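Local coordinates for protein MTH169 (Methanobacterium thermoautotrophicum, PDB 1GTD) that is a small protein of the phosphoribosylformylglycinamidine (FGAM) synthase family, built from an antiparallel sheet and helices and assembled as a tetramer, at residues B[45-50]-B[60-65]. Numbering follows the deposited sequence.
Sequences FTMDED and EDMCQR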
ATOM      1  N   PHE B  45       5.648  -7.985  15.540  1.00 27.00           N
ATOM      2  CA  PHE B  45       6.256  -7.075  16.508  1.00 28.31           C
ATOM      3  C   PHE B  45       6.346  -7.661  17.907  1.00 28.77           C
ATOM      4  O   PHE B  45       5.506  -8.458  18.329  1.00 28.35           O
ATOM      5  CB  PHE B  45       5.495  -5.741  16.553  1.00 29.21           C
ATOM      6  CG  PHE B  45       4.055  -5.867  16.975  1.00 30.66           C
ATOM      7  CD1 PHE B  45       3.706  -5.867  18.323  1.00 30.83           C
ATOM      8  CD2 PHE B  45       3.045  -6.004  16.023  1.00 32.13           C
ATOM      9  CE1 PHE B  45       2.371  -6.002  18.715  1.00 31.13           C
ATOM     10  CE2 PHE B  45       1.705  -6.143  16.405  1.00 31.41           C
ATOM     11  CZ  PHE B  45       1.373  -6.142  17.754  1.00 30.41           C
ATOM     12  N   THR B  46       7.385  -7.254  18.619  1.00 30.30           N
ATOM     13  CA  THR B  46       7.636  -7.712  19.974  1.00 32.05           C
ATOM     14  C   THR B  46       6.881  -6.857  20.992  1.00 34.22           C
ATOM     15  O   THR B  46       6.524  -5.707  20.713  1.00 33.51           O
ATOM     16  CB  THR B  46       9.145  -7.676  20.251  1.00 31.43           C
ATOM     17  OG1 THR B  46       9.766  -8.735  19.519  1.00 30.43           O
ATOM     18  CG2 THR B  46       9.446  -7.829  21.740  1.00 32.97           C
HETATM   19  N   MSE B  47       6.645  -7.420  22.176  1.00 37.14           N
HETATM   20  CA  MSE B  47       5.914  -6.705  23.212  1.00 41.38           C
HETATM   21  C   MSE B  47       6.062  -7.337  24.596  1.00 42.56           C
HETATM   22  O   MSE B  47       5.624  -8.462  24.817  1.00 43.34           O
HETATM   23  CB  MSE B  47       4.444  -6.653  22.806  1.00 44.35           C
HETATM   24  CG  MSE B  47       3.487  -6.030  23.795  1.00 48.77           C
HETATM   25 SE   MSE B  47       1.713  -5.980  22.976  1.00 56.52          SE
HETATM   26  CE  MSE B  47       1.452  -4.060  22.870  1.00 53.22           C
ATOM     27  N   ASP B  48       6.690  -6.617  25.523  1.00 44.76           N
ATOM     28  CA  ASP B  48       6.863  -7.111  26.890  1.00 47.73           C
ATOM     29  C   ASP B  48       5.566  -6.895  27.659  1.00 48.97           C
ATOM     30  O   ASP B  48       5.094  -5.764  27.782  1.00 49.18           O
ATOM     31  CB  ASP B  48       7.982  -6.355  27.617  1.00 49.46           C
ATOM     32  CG  ASP B  48       9.356  -6.657  27.060  1.00 51.67           C
ATOM     33  OD1 ASP B  48       9.687  -7.857  26.928  1.00 52.86           O
ATOM     34  OD2 ASP B  48      10.107  -5.697  26.766  1.00 51.93           O
ATOM     35  N   GLU B  49       4.983  -7.967  28.183  1.00 50.72           N
ATOM     36  CA  GLU B  49       3.742  -7.814  28.930  1.00 52.34           C
ATOM     37  C   GLU B  49       3.647  -8.739  30.134  1.00 52.42           C
ATOM     38  O   GLU B  49       4.223  -9.826  30.144  1.00 52.76           O
ATOM     39  CB  GLU B  49       2.541  -8.037  28.010  1.00 53.04           C
ATOM     40  CG  GLU B  49       1.205  -7.893  28.718  1.00 54.97           C
ATOM     41  CD  GLU B  49       1.015  -6.514  29.338  1.00 56.52           C
ATOM     42  OE1 GLU B  49       0.120  -6.359  30.197  1.00 57.51           O
ATOM     43  OE2 GLU B  49       1.759  -5.584  28.961  1.00 57.73           O
ATOM     44  N   ASP B  50       2.914  -8.289  31.150  1.00 52.72           N
ATOM     45  CA  ASP B  50       2.718  -9.050  32.384  1.00 52.13           C
ATOM     46  C   ASP B  50       2.122 -10.436  32.161  1.00 50.45           C
ATOM     47  O   ASP B  50       2.446 -11.378  32.883  1.00 50.93           O
ATOM     48  CB  ASP B  50       1.798  -8.285  33.347  1.00 53.27           C
ATOM     49  CG  ASP B  50       2.462  -7.064  33.944  1.00 55.25           C
ATOM     50  OD1 ASP B  50       3.529  -7.224  34.572  1.00 56.58           O
ATOM     51  OD2 ASP B  50       1.920  -5.945  33.792  1.00 56.20           O
ATOM     52  N   GLU B  60      -5.724  -7.566  20.331  1.00 32.90           N
ATOM     53  CA  GLU B  60      -7.097  -7.565  19.840  1.00 33.93           C
ATOM     54  C   GLU B  60      -7.673  -6.149  19.739  1.00 34.28           C
ATOM     55  O   GLU B  60      -8.464  -5.852  18.846  1.00 33.33           O
ATOM     56  CB  GLU B  60      -7.981  -8.418  20.747  1.00 34.77           C
ATOM     57  CG  GLU B  60      -9.463  -8.288  20.454  1.00 37.40           C
ATOM     58  CD  GLU B  60      -9.827  -8.676  19.026  1.00 39.39           C
ATOM     59  OE1 GLU B  60     -11.005  -8.471  18.653  1.00 40.64           O
ATOM     60  OE2 GLU B  60      -8.950  -9.185  18.286  1.00 37.30           O
ATOM     61  N   ASP B  61      -7.283  -5.277  20.660  1.00 35.52           N
ATOM     62  CA  ASP B  61      -7.765  -3.905  20.624  1.00 37.56           C
ATOM     63  C   ASP B  61      -7.142  -3.190  19.437  1.00 37.83           C
ATOM     64  O   ASP B  61      -7.825  -2.486  18.698  1.00 36.79           O
ATOM     65  CB  ASP B  61      -7.392  -3.155  21.907  1.00 39.92           C
ATOM     66  CG  ASP B  61      -8.235  -3.564  23.098  1.00 43.33           C
ATOM     67  OD1 ASP B  61      -9.354  -4.092  22.899  1.00 43.60           O
ATOM     68  OD2 ASP B  61      -7.780  -3.336  24.242  1.00 45.58           O
HETATM   69  N   MSE B  62      -5.835  -3.380  19.267  1.00 38.15           N
HETATM   70  CA  MSE B  62      -5.097  -2.761  18.176  1.00 38.40           C
HETATM   71  C   MSE B  62      -5.679  -3.119  16.815  1.00 36.53           C
HETATM   72  O   MSE B  62      -5.749  -2.274  15.920  1.00 36.36           O
HETATM   73  CB  MSE B  62      -3.630  -3.183  18.238  1.00 40.97           C
HETATM   74  CG  MSE B  62      -2.906  -2.687  19.476  1.00 45.16           C
HETATM   75 SE   MSE B  62      -1.088  -3.336  19.594  1.00 51.76          SE
HETATM   76  CE  MSE B  62      -1.055  -4.289  17.916  1.00 49.83           C
ATOM     77  N   CYS B  63      -6.089  -4.372  16.657  1.00 34.88           N
ATOM     78  CA  CYS B  63      -6.678  -4.816  15.397  1.00 35.63           C
ATOM     79  C   CYS B  63      -8.029  -4.151  15.183  1.00 34.93           C
ATOM     80  O   CYS B  63      -8.355  -3.729  14.080  1.00 35.67           O
ATOM     81  CB  CYS B  63      -6.862  -6.337  15.388  1.00 35.66           C
ATOM     82  SG  CYS B  63      -5.325  -7.305  15.326  1.00 34.59           S
ATOM     83  N   GLN B  64      -8.808  -4.053  16.253  1.00 34.98           N
ATOM     84  CA  GLN B  64     -10.137  -3.455  16.186  1.00 36.50           C
ATOM     85  C   GLN B  64     -10.151  -1.954  15.863  1.00 37.79           C
ATOM     86  O   GLN B  64     -11.027  -1.473  15.134  1.00 37.72           O
ATOM     87  CB  GLN B  64     -10.877  -3.675  17.516  1.00 35.42           C
ATOM     88  CG  GLN B  64     -11.286  -5.111  17.819  1.00 33.61           C
ATOM     89  CD  GLN B  64     -12.436  -5.580  16.960  1.00 34.58           C
ATOM     90  OE1 GLN B  64     -13.528  -5.011  16.998  1.00 34.11           O
ATOM     91  NE2 GLN B  64     -12.198  -6.623  16.174  1.00 34.54           N
ATOM     92  N   ARG B  65      -9.182  -1.218  16.396  1.00 38.23           N
ATOM     93  CA  ARG B  65      -9.150   0.225  16.198  1.00 38.55           C
ATOM     94  C   ARG B  65      -8.004   0.795  15.382  1.00 37.18           C
ATOM     95  O   ARG B  65      -7.875   2.015  15.289  1.00 38.76           O
ATOM     96  CB  ARG B  65      -9.128   0.918  17.560  1.00 41.17           C
ATOM     97  CG  ARG B  65      -7.808   0.705  18.313  1.00 43.92           C
ATOM     98  CD  ARG B  65      -7.582   1.749  19.399  1.00 47.54           C
ATOM     99  NE  ARG B  65      -8.610   1.716  20.437  1.00 52.80           N
ATOM    100  CZ  ARG B  65      -8.777   0.718  21.301  1.00 54.93           C
ATOM    101  NH1 ARG B  65      -7.981  -0.343  21.259  1.00 55.73           N
ATOM    102  NH2 ARG B  65      -9.740   0.782  22.216  1.00 56.47           N
TER
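Met-62 extends from helix 59-67 and meets the ring of Phe-45 with its end and the methyl of Met-47 with its selenium. Phe-45 and Met-47 are both at the end of strand 37-47. Both methionines are selenomethionine. Phe-45 and Met-62 extend toward each other from opposite directions. The selenium of Met-62 lies 5.2 Å from the centroid of the Phe-45 ring, 54° off the ring normal. This is an oblique Met-aromatic contact. The Met-62 chain bends at chi3, and its methyl CE is modelled at the CZ end of the ring. The carbon spacing there is too short to be reliable, so the placement of CE is doubtful. Met-47 reaches the same selenium, extended as far as its own selenium, with CG anti to the backbone N (chi1 176°). Its CE lies 4.2 Å from Met-62 SE. No hydrogen bond links the segments, and CA of Phe-45 and CA of Met-62 are 12.3 Å apart. All three side chains are buried. Val-34 of the second subunit packs on Phe-45 and Met-47, and Tyr-32 of that subunit packs on Met-62. The arrangement is an apolar helix-on-sheet contact, joining helix 59-67 to the edge strand of the chain's antiparallel sheet at a subunit interface.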